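Neurotoxin (Clostridium botulinum, PDB 2QN0) acts as the zinc-dependent light-chain protease of botulinum neurotoxin type C1, thought to block neurotransmitter release by cleaving the neuronal SNARE proteins syntaxin and SNAP-25. Local coordinates at residues V64-S69 against N255-Y261; E291-Y297 against V342-F347; Y297-A301 against K329-V333. One frame throughout, in Å; residues are numbered along the deposited sequence.

Contact 1 (V64-S69 against N255-Y261)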
loop_
_atom_site.group_PDB
_atom_site.type_symbol
_atom_site.label_atom_id
_atom_site.label_comp_id
_atom_site.label_asym_id
_atom_site.label_seq_id
_atom_site.Cartn_x
_atom_site.Cartn_y
_atom_site.Cartn_z
ATOM N N VAL A 64 -0.246 19.090 20.423
ATOM C CA VAL A 64 -1.382 18.189 20.267
ATOM C C VAL A 64 -1.709 17.931 18.799
ATOM O O VAL A 64 -2.171 18.824 18.088
ATOM C CB VAL A 64 -2.644 18.764 20.949
ATOM C CG1 VAL A 64 -3.796 17.779 20.827
ATOM C CG2 VAL A 64 -2.352 19.072 22.409
ATOM N N THR A 65 -1.467 16.702 18.355
ATOM C CA THR A 65 -1.745 16.308 16.979
ATOM C C THR A 65 -3.015 15.461 16.970
ATOM O O THR A 65 -3.646 15.268 15.929
ATOM C CB THR A 65 -0.583 15.479 16.390
ATOM O OG1 THR A 65 0.650 16.187 16.567
ATOM C CG2 THR A 65 -0.805 15.233 14.904
ATOM N N SER A 66 -3.377 14.961 18.148
ATOM C CA SER A 66 -4.567 14.136 18.324
ATOM C C SER A 66 -5.801 14.906 17.854
ATOM O O SER A 66 -5.679 16.011 17.325
ATOM C CB SER A 66 -4.704 13.750 19.801
ATOM O OG SER A 66 -3.601 12.970 20.228
ATOM N N PRO A 67 -7.010 14.344 18.040
ATOM C CA PRO A 67 -7.402 13.060 18.637
ATOM C C PRO A 67 -6.734 11.842 18.004
ATOM O O PRO A 67 -6.714 10.761 18.590
ATOM C CB PRO A 67 -8.915 13.044 18.444
ATOM C CG PRO A 67 -9.272 14.487 18.518
ATOM C CD PRO A 67 -8.206 15.114 17.660
ATOM N N LYS A 68 -6.195 12.028 16.803
ATOM C CA LYS A 68 -5.530 10.959 16.068
ATOM C C LYS A 68 -4.679 10.079 16.982
ATOM O O LYS A 68 -3.753 10.562 17.637
ATOM C CB LYS A 68 -4.649 11.561 14.972
ATOM C CG LYS A 68 -4.140 10.567 13.941
ATOM C CD LYS A 68 -5.282 9.991 13.117
ATOM C CE LYS A 68 -4.758 9.235 11.908
ATOM N NZ LYS A 68 -3.818 8.151 12.300
ATOM N N SER A 69 -5.002 8.790 17.027
ATOM C CA SER A 69 -4.260 7.844 17.854
ATOM C C SER A 69 -2.832 7.730 17.335
ATOM O O SER A 69 -2.612 7.619 16.126
ATOM C CB SER A 69 -4.924 6.465 17.816
ATOM O OG SER A 69 -6.253 6.523 18.305
ATOM N N ASN A 255 -11.131 7.798 18.948
ATOM C CA ASN A 255 -9.816 7.172 19.039
ATOM C C ASN A 255 -9.664 6.255 20.242
ATOM O O ASN A 255 -10.644 5.897 20.896
ATOM C CB ASN A 255 -8.718 8.240 19.071
ATOM C CG ASN A 255 -8.830 9.154 20.270
ATOM O OD1 ASN A 255 -8.917 8.693 21.402
ATOM N ND2 ASN A 255 -8.822 10.459 20.028
ATOM N N ILE A 256 -8.418 5.885 20.525
ATOM C CA ILE A 256 -8.093 4.992 21.632
ATOM C C ILE A 256 -8.263 5.633 23.011
ATOM O O ILE A 256 -8.192 4.947 24.032
ATOM C CB ILE A 256 -6.641 4.465 21.501
ATOM C CG1 ILE A 256 -5.645 5.620 21.629
ATOM C CG2 ILE A 256 -6.457 3.792 20.151
ATOM C CD1 ILE A 256 -4.189 5.189 21.540
ATOM N N PHE A 257 -8.486 6.945 23.033
ATOM C CA PHE A 257 -8.670 7.684 24.280
ATOM C C PHE A 257 -9.877 8.623 24.217
ATOM O O PHE A 257 -10.895 8.380 24.866
ATOM C CB PHE A 257 -7.419 8.506 24.604
ATOM C CG PHE A 257 -6.186 7.677 24.836
ATOM C CD1 PHE A 257 -6.175 6.676 25.801
ATOM C CD2 PHE A 257 -5.029 7.912 24.101
ATOM C CE1 PHE A 257 -5.026 5.919 26.032
ATOM C CE2 PHE A 257 -3.876 7.162 24.323
ATOM C CZ PHE A 257 -3.875 6.164 25.291
ATOM N N TYR A 258 -9.750 9.696 23.435
ATOM C CA TYR A 258 -10.809 10.694 23.279
ATOM C C TYR A 258 -12.168 10.112 22.904
ATOM O O TYR A 258 -12.284 8.937 22.558
ATOM C CB TYR A 258 -10.429 11.728 22.212
ATOM C CG TYR A 258 -9.203 12.566 22.510
ATOM C CD1 TYR A 258 -8.938 13.716 21.767
ATOM C CD2 TYR A 258 -8.304 12.210 23.516
ATOM C CE1 TYR A 258 -7.813 14.493 22.015
ATOM C CE2 TYR A 258 -7.170 12.983 23.771
ATOM C CZ TYR A 258 -6.933 14.122 23.016
ATOM O OH TYR A 258 -5.821 14.895 23.260
ATOM N N SER A 259 -13.193 10.957 22.972
ATOM C CA SER A 259 -14.551 10.557 22.631
ATOM C C SER A 259 -14.875 11.026 21.215
ATOM O O SER A 259 -14.073 11.708 20.581
ATOM C CB SER A 259 -15.555 11.160 23.620
ATOM O OG SER A 259 -15.526 12.576 23.587
ATOM N N GLN A 260 -16.058 10.659 20.735
ATOM C CA GLN A 260 -16.505 11.008 19.391
ATOM C C GLN A 260 -16.062 12.396 18.935
ATOM O O GLN A 260 -16.477 13.408 19.502
ATOM C CB GLN A 260 -18.028 10.898 19.321
ATOM C CG GLN A 260 -18.573 10.755 17.920
ATOM C CD GLN A 260 -20.009 10.292 17.919
ATOM O OE1 GLN A 260 -20.893 10.982 18.429
ATOM N NE2 GLN A 260 -20.252 9.113 17.355
ATOM N N TYR A 261 -15.211 12.430 17.913
ATOM C CA TYR A 261 -14.697 13.680 17.356
ATOM C C TYR A 261 -14.842 13.687 15.833
ATOM O O TYR A 261 -14.825 12.639 15.198
ATOM C CB TYR A 261 -13.229 13.866 17.748
ATOM C CG TYR A 261 -12.323 12.741 17.307
ATOM C CD1 TYR A 261 -11.699 12.767 16.059
ATOM C CD2 TYR A 261 -12.107 11.636 18.129
ATOM C CE1 TYR A 261 -10.884 11.717 15.640
ATOM C CE2 TYR A 261 -11.297 10.583 17.719
ATOM C CZ TYR A 261 -10.690 10.629 16.476
ATOM O OH TYR A 261 -9.901 9.580 16.069
#
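An Asx turn and a cis-proline shape this contact between two surface loops of the zinc protease fold. In the connection between strands 248-253 and 261-266, Asn255 adopts the p rotamer, which places OD1 over the following backbone, where it accepts from Phe257 N two residues on; at 2.4 Å from Phe257 N to Asn255 OD1 this bond is very short. The same rotamer brings Asn255 ND2 to 2.6 Å from Pro67 O.

Across from it, the peptide bond before Pro67 is cis, and the Pro67 ring packs against two tyrosines that reach it by different rotamers. Tyr261, p at chi1, offers a ring face: Pro67 CB lies 3.3 Å from the ring centroid and only 4° off the normal, a nearly ideal CH-pi geometry. Tyr258, in m, extends along the other loop, with its CD1 3.4 Å from Pro67 CG and its OH 3.8 Å from Ser66 CB. Pro67 accordingly has the largest covered area of the contact, 93 of the 354 Å² buried in total.

Lys68 points its CA-to-CB bond away from residues 255-261. Its amine forms a salt bridge with Asp167, and its side chain lies about 10 Å from the bound zinc ion. At the far end Ser69, in m, directs its hydroxyl to the backbone: Ile256 N donates to Ser69 OG over 3.2 Å at 163°.

Contact 2 (E291-Y297 against V342-F347)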
loop_
_atom_site.group_PDB
_atom_site.type_symbol
_atom_site.label_atom_id
_atom_site.label_comp_id
_atom_site.label_asym_id
_atom_site.label_seq_id
_atom_site.Cartn_x
_atom_site.Cartn_y
_atom_site.Cartn_z
ATOM N N GLU A 291 -15.983 8.793 -14.631
ATOM C CA GLU A 291 -15.968 9.386 -15.969
ATOM C C GLU A 291 -14.685 10.192 -16.167
ATOM O O GLU A 291 -14.130 10.239 -17.266
ATOM C CB GLU A 291 -17.187 10.298 -16.165
ATOM C CG GLU A 291 -18.530 9.576 -16.201
ATOM C CD GLU A 291 -18.675 8.646 -17.395
ATOM O OE1 GLU A 291 -17.973 8.858 -18.406
ATOM O OE2 GLU A 291 -19.502 7.712 -17.331
ATOM N N LYS A 292 -14.218 10.830 -15.098
ATOM C CA LYS A 292 -12.996 11.617 -15.155
ATOM C C LYS A 292 -11.835 10.665 -15.468
ATOM O O LYS A 292 -10.961 10.973 -16.279
ATOM C CB LYS A 292 -12.766 12.319 -13.816
ATOM C CG LYS A 292 -11.650 13.345 -13.817
ATOM C CD LYS A 292 -11.524 13.997 -12.444
ATOM C CE LYS A 292 -10.448 15.071 -12.419
ATOM N NZ LYS A 292 -10.756 16.196 -13.341
ATOM N N ALA A 293 -11.842 9.501 -14.825
ATOM C CA ALA A 293 -10.802 8.500 -15.049
ATOM C C ALA A 293 -10.858 8.021 -16.498
ATOM O O ALA A 293 -9.825 7.862 -17.148
ATOM C CB ALA A 293 -10.989 7.319 -14.094
ATOM N N LEU A 294 -12.064 7.792 -17.005
ATOM C CA LEU A 294 -12.209 7.344 -18.387
ATOM C C LEU A 294 -11.611 8.371 -19.348
ATOM O O LEU A 294 -10.948 8.000 -20.320
ATOM C CB LEU A 294 -13.687 7.101 -18.722
ATOM C CG LEU A 294 -14.007 6.663 -20.157
ATOM C CD1 LEU A 294 -13.213 5.412 -20.526
ATOM C CD2 LEU A 294 -15.497 6.399 -20.275
ATOM N N ASP A 295 -11.828 9.656 -19.082
ATOM C CA ASP A 295 -11.274 10.694 -19.952
ATOM C C ASP A 295 -9.755 10.688 -19.897
ATOM O O ASP A 295 -9.092 10.914 -20.911
ATOM C CB ASP A 295 -11.789 12.085 -19.570
ATOM C CG ASP A 295 -13.225 12.315 -20.006
ATOM O OD1 ASP A 295 -13.603 11.823 -21.090
ATOM O OD2 ASP A 295 -13.968 13.002 -19.272
ATOM N N TYR A 296 -9.197 10.443 -18.715
ATOM C CA TYR A 296 -7.745 10.390 -18.590
ATOM C C TYR A 296 -7.225 9.176 -19.356
ATOM O O TYR A 296 -6.140 9.218 -19.936
ATOM C CB TYR A 296 -7.323 10.309 -17.117
ATOM C CG TYR A 296 -7.346 11.639 -16.393
ATOM C CD1 TYR A 296 -6.611 12.726 -16.866
ATOM C CD2 TYR A 296 -8.074 11.800 -15.214
ATOM C CE1 TYR A 296 -6.599 13.944 -16.179
ATOM C CE2 TYR A 296 -8.069 13.010 -14.520
ATOM C CZ TYR A 296 -7.331 14.075 -15.006
ATOM O OH TYR A 296 -7.321 15.267 -14.318
ATOM N N TYR A 297 -7.999 8.094 -19.357
ATOM C CA TYR A 297 -7.604 6.885 -20.075
ATOM C C TYR A 297 -7.635 7.135 -21.579
ATOM O O TYR A 297 -6.786 6.636 -22.315
ATOM C CB TYR A 297 -8.529 5.713 -19.718
ATOM C CG TYR A 297 -8.092 4.921 -18.497
ATOM C CD1 TYR A 297 -7.463 5.551 -17.418
ATOM C CD2 TYR A 297 -8.316 3.545 -18.419
ATOM C CE1 TYR A 297 -7.061 4.822 -16.289
ATOM C CE2 TYR A 297 -7.925 2.809 -17.293
ATOM C CZ TYR A 297 -7.299 3.455 -16.237
ATOM O OH TYR A 297 -6.916 2.732 -15.129
ATOM N N VAL A 342 -10.201 3.027 -26.529
ATOM C CA VAL A 342 -10.726 2.642 -25.228
ATOM C C VAL A 342 -12.109 2.019 -25.384
ATOM O O VAL A 342 -13.002 2.609 -25.993
ATOM C CB VAL A 342 -10.852 3.861 -24.286
ATOM C CG1 VAL A 342 -11.321 3.406 -22.913
ATOM C CG2 VAL A 342 -9.519 4.586 -24.183
ATOM N N ASN A 343 -12.276 0.818 -24.847
ATOM C CA ASN A 343 -13.557 0.124 -24.895
ATOM C C ASN A 343 -14.229 0.405 -23.553
ATOM O O ASN A 343 -13.717 0.005 -22.508
ATOM C CB ASN A 343 -13.331 -1.379 -25.082
ATOM C CG ASN A 343 -14.624 -2.174 -25.056
ATOM O OD1 ASN A 343 -15.305 -2.242 -24.033
ATOM N ND2 ASN A 343 -14.966 -2.783 -26.186
ATOM N N ARG A 344 -15.362 1.104 -23.577
ATOM C CA ARG A 344 -16.063 1.442 -22.340
ATOM C C ARG A 344 -16.401 0.236 -21.474
ATOM O O ARG A 344 -16.196 0.267 -20.260
ATOM C CB ARG A 344 -17.342 2.233 -22.637
ATOM C CG ARG A 344 -18.238 2.423 -21.415
ATOM C CD ARG A 344 -19.400 3.358 -21.704
ATOM N NE ARG A 344 -19.042 4.755 -21.481
ATOM C CZ ARG A 344 -18.919 5.310 -20.279
ATOM N NH1 ARG A 344 -19.128 4.586 -19.187
ATOM N NH2 ARG A 344 -18.586 6.588 -20.165
ATOM N N ASN A 345 -16.928 -0.819 -22.086
ATOM C CA ASN A 345 -17.279 -2.021 -21.337
ATOM C C ASN A 345 -16.087 -2.540 -20.538
ATOM O O ASN A 345 -16.207 -2.834 -19.349
ATOM C CB ASN A 345 -17.783 -3.110 -22.286
ATOM C CG ASN A 345 -19.269 -2.987 -22.570
ATOM O OD1 ASN A 345 -19.803 -1.883 -22.667
ATOM N ND2 ASN A 345 -19.942 -4.123 -22.711
ATOM N N LYS A 346 -14.938 -2.649 -21.195
ATOM C CA LYS A 346 -13.732 -3.123 -20.528
ATOM C C LYS A 346 -13.297 -2.156 -19.433
ATOM O O LYS A 346 -12.829 -2.578 -18.372
ATOM C CB LYS A 346 -12.602 -3.313 -21.542
ATOM C CG LYS A 346 -12.719 -4.598 -22.346
ATOM C CD LYS A 346 -11.586 -4.726 -23.350
ATOM C CE LYS A 346 -11.512 -6.136 -23.910
ATOM N NZ LYS A 346 -12.800 -6.566 -24.519
ATOM N N PHE A 347 -13.454 -0.860 -19.683
ATOM C CA PHE A 347 -13.073 0.138 -18.690
ATOM C C PHE A 347 -13.944 0.033 -17.443
ATOM O O PHE A 347 -13.443 0.015 -16.317
ATOM C CB PHE A 347 -13.207 1.553 -19.248
ATOM C CG PHE A 347 -13.004 2.618 -18.213
ATOM C CD1 PHE A 347 -11.722 2.998 -17.826
ATOM C CD2 PHE A 347 -14.095 3.203 -17.577
ATOM C CE1 PHE A 347 -11.529 3.942 -16.824
ATOM C CE2 PHE A 347 -13.914 4.146 -16.573
ATOM C CZ PHE A 347 -12.630 4.518 -16.193
#
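Phe347 forms the apolar centre, with 99 Å² covered by residues 291-297. Its t rotamer drives the ring against helix 283-304, where Leu294 lies over one face: Leu294 CD1 is 3.8 Å from the ring centroid and 19° off the normal, a CH-pi contact. The ring edge serves two further neighbours. Ala293 CB approaches Phe347 CZ at 3.9 Å, and the edge also points at the face of Tyr297 in an offset edge-to-face pair, with centroids 5.2 Å apart and planes at 81°. Tyr297 is held at its far end by a hydrogen bond from OH to Tyr239 O.

Outward from this centre, Val342 extends the apolar surface, its CG1 3.6 Å from Leu294 CD1. Leu294 also bridges to the polar margin, since its CD2 sits 3.1 Å from Arg344 NH2, over one face of the guanidinium. There a salt bridge closes the contact: Arg344 NH2 donates to Glu291 OE1 at 2.9 Å and, weakly, to Glu291 OE2 at 3.2 Å.

The nearest CA pairs, Leu294 with Phe347 and Tyr297 with Val342, show the two segments running in opposite senses. Asn343 OD1 accepts from Lys346 N at 2.9 Å and 163°, so the incoming helix starts at this interface. Overall this is helix-helix packing at an N-capped helix start, where the first turn of helix 344-357 lies against the middle of helix 283-304.

Contact 3 (Y297-A301 against K329-V333)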
loop_
_atom_site.group_PDB
_atom_site.type_symbol
_atom_site.label_atom_id
_atom_site.label_comp_id
_atom_site.label_asym_id
_atom_site.label_seq_id
_atom_site.Cartn_x
_atom_site.Cartn_y
_atom_site.Cartn_z
ATOM N N TYR A 297 -7.999 8.094 -19.357
ATOM C CA TYR A 297 -7.604 6.885 -20.075
ATOM C C TYR A 297 -7.635 7.135 -21.579
ATOM O O TYR A 297 -6.786 6.636 -22.315
ATOM C CB TYR A 297 -8.529 5.713 -19.718
ATOM C CG TYR A 297 -8.092 4.921 -18.497
ATOM C CD1 TYR A 297 -7.463 5.551 -17.418
ATOM C CD2 TYR A 297 -8.316 3.545 -18.419
ATOM C CE1 TYR A 297 -7.061 4.822 -16.289
ATOM C CE2 TYR A 297 -7.925 2.809 -17.293
ATOM C CZ TYR A 297 -7.299 3.455 -16.237
ATOM O OH TYR A 297 -6.916 2.732 -15.129
ATOM N N ARG A 298 -8.616 7.907 -22.040
ATOM C CA ARG A 298 -8.711 8.214 -23.462
ATOM C C ARG A 298 -7.493 9.023 -23.878
ATOM O O ARG A 298 -6.953 8.832 -24.969
ATOM C CB ARG A 298 -9.992 9.003 -23.761
ATOM C CG ARG A 298 -11.260 8.176 -23.646
ATOM C CD ARG A 298 -12.501 9.027 -23.902
ATOM N NE ARG A 298 -13.735 8.266 -23.714
ATOM C CZ ARG A 298 -14.138 7.278 -24.508
ATOM N NH1 ARG A 298 -13.408 6.921 -25.558
ATOM N NH2 ARG A 298 -15.273 6.642 -24.248
ATOM N N SER A 299 -7.059 9.929 -23.008
ATOM C CA SER A 299 -5.889 10.746 -23.299
ATOM C C SER A 299 -4.643 9.858 -23.380
ATOM O O SER A 299 -3.742 10.114 -24.179
ATOM C CB SER A 299 -5.708 11.817 -22.221
ATOM O OG SER A 299 -4.610 12.659 -22.524
ATOM N N ILE A 300 -4.597 8.815 -22.552
ATOM C CA ILE A 300 -3.466 7.884 -22.558
ATOM C C ILE A 300 -3.460 7.104 -23.875
ATOM O O ILE A 300 -2.410 6.913 -24.487
ATOM C CB ILE A 300 -3.550 6.873 -21.380
ATOM C CG1 ILE A 300 -3.326 7.594 -20.048
ATOM C CG2 ILE A 300 -2.530 5.751 -21.572
ATOM C CD1 ILE A 300 -1.983 8.250 -19.924
ATOM N N ALA A 301 -4.635 6.655 -24.309
ATOM C CA ALA A 301 -4.740 5.908 -25.561
ATOM C C ALA A 301 -4.203 6.766 -26.705
ATOM O O ALA A 301 -3.514 6.270 -27.599
ATOM C CB ALA A 301 -6.192 5.519 -25.827
ATOM N N LYS A 329 -2.170 -3.310 -19.678
ATOM C CA LYS A 329 -2.463 -2.744 -18.362
ATOM C C LYS A 329 -3.852 -2.107 -18.312
ATOM O O LYS A 329 -4.673 -2.426 -17.452
ATOM C CB LYS A 329 -1.431 -1.670 -18.007
ATOM C CG LYS A 329 -1.780 -0.856 -16.762
ATOM C CD LYS A 329 -0.811 0.300 -16.558
ATOM C CE LYS A 329 -1.204 1.145 -15.348
ATOM N NZ LYS A 329 -0.374 2.382 -15.246
ATOM N N TYR A 330 -4.095 -1.199 -19.247
ATOM C CA TYR A 330 -5.357 -0.471 -19.310
ATOM C C TYR A 330 -6.482 -1.218 -20.017
ATOM O O TYR A 330 -7.615 -0.733 -20.075
ATOM C CB TYR A 330 -5.120 0.877 -19.987
ATOM C CG TYR A 330 -4.162 1.778 -19.237
ATOM C CD1 TYR A 330 -4.507 2.317 -17.999
ATOM C CD2 TYR A 330 -2.913 2.100 -19.768
ATOM C CE1 TYR A 330 -3.637 3.155 -17.309
ATOM C CE2 TYR A 330 -2.031 2.938 -19.084
ATOM C CZ TYR A 330 -2.403 3.462 -17.855
ATOM O OH TYR A 330 -1.551 4.299 -17.166
ATOM N N ARG A 331 -6.169 -2.396 -20.546
ATOM C CA ARG A 331 -7.146 -3.221 -21.254
ATOM C C ARG A 331 -7.746 -2.489 -22.452
ATOM O O ARG A 331 -8.949 -2.568 -22.710
ATOM C CB ARG A 331 -8.252 -3.674 -20.297
ATOM C CG ARG A 331 -7.716 -4.494 -19.128
ATOM C CD ARG A 331 -8.814 -5.013 -18.226
ATOM N NE ARG A 331 -8.259 -5.691 -17.056
ATOM C CZ ARG A 331 -8.990 -6.227 -16.082
ATOM N NH1 ARG A 331 -10.315 -6.168 -16.134
ATOM N NH2 ARG A 331 -8.395 -6.814 -15.052
ATOM N N PHE A 332 -6.895 -1.775 -23.179
ATOM C CA PHE A 332 -7.337 -1.048 -24.359
ATOM C C PHE A 332 -7.522 -2.031 -25.503
ATOM O O PHE A 332 -7.099 -3.185 -25.420
ATOM C CB PHE A 332 -6.311 0.013 -24.770
ATOM C CG PHE A 332 -6.185 1.163 -23.803
ATOM C CD1 PHE A 332 -7.278 1.592 -23.053
ATOM C CD2 PHE A 332 -4.987 1.862 -23.696
ATOM C CE1 PHE A 332 -7.180 2.702 -22.217
ATOM C CE2 PHE A 332 -4.877 2.975 -22.863
ATOM C CZ PHE A 332 -5.982 3.395 -22.122
ATOM N N VAL A 333 -8.160 -1.565 -26.570
ATOM C CA VAL A 333 -8.398 -2.393 -27.744
ATOM C C VAL A 333 -7.544 -1.878 -28.893
ATOM O O VAL A 333 -7.282 -0.679 -28.996
ATOM C CB VAL A 333 -9.884 -2.349 -28.170
ATOM C CG1 VAL A 333 -10.089 -3.158 -29.447
ATOM C CG2 VAL A 333 -10.756 -2.894 -27.054
#
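Residues 297-301 are a continuous piece of helix, as the bond from Ala301 N to Tyr297 O at 2.9 Å attests, whereas residues 329-333 cover the end of helix 319-330 and the turn that follows. Arg331, at phi/psi 59/41, is the C-prime residue of a Schellman motif, and its positive phi ends the helix and turns the chain out of it. The nearest CA pairs are Tyr297 with Tyr330, 7.7 Å apart, and Ala301 with Phe332, 7.5 Å apart, so the two segments advance in the same sense.

Because the turn falls between them, Tyr330 and Phe332 both direct their CA-to-CB bonds toward the helix. The edge of Tyr330 meets the face of Tyr297 in an edge-to-face pair, with centroids 4.8 Å apart, planes at 73° and Tyr330 CD1 3.5 Å from Tyr297 CZ. Phe332 lies closer to the helix backbone: its CZ is 3.3 Å from Tyr297 O, and Ala301 CB stands over its ring face, 4.1 Å from Phe332 CE2. Ile300 touches both aromatics through CG2, at 3.8 Å from Tyr330 CE2 and 3.9 Å from Phe332 CE2. All five touching residues are buried.

The phenol ends find polar partners too: Tyr297 OH bonds to Tyr239 O, while Tyr330 OH accepts from Lys329 NZ at 3.0 Å and bonds to Gly185 O. Beyond the turn, Val333 pairs through its backbone with Thr341 of strand 340-341, and Arg331 forms a salt bridge with Glu353 of helix 344-357, joining the C-terminal end of helix 319-330 to both.

In the fold
From the N terminus, contact 1 closes first and spans the most chain: 185 residues, including zinc ligands His229 and His233, separate its two loops, while Glu269 follows soon after the second. Only then does contact 2 open, so the two are in series, with centres about 40 Å apart. Contact 3 is nested inside the loop closed by contact 2, and their centres are about 7 Å apart. Both use helix 283-304 and share Tyr297, whose opposite ring faces receive Phe347 and Tyr330. Together they tie helices 319-330 and 344-357 to that helix, whereas contact 1 joins surface loops across the chain's centre from contact 3.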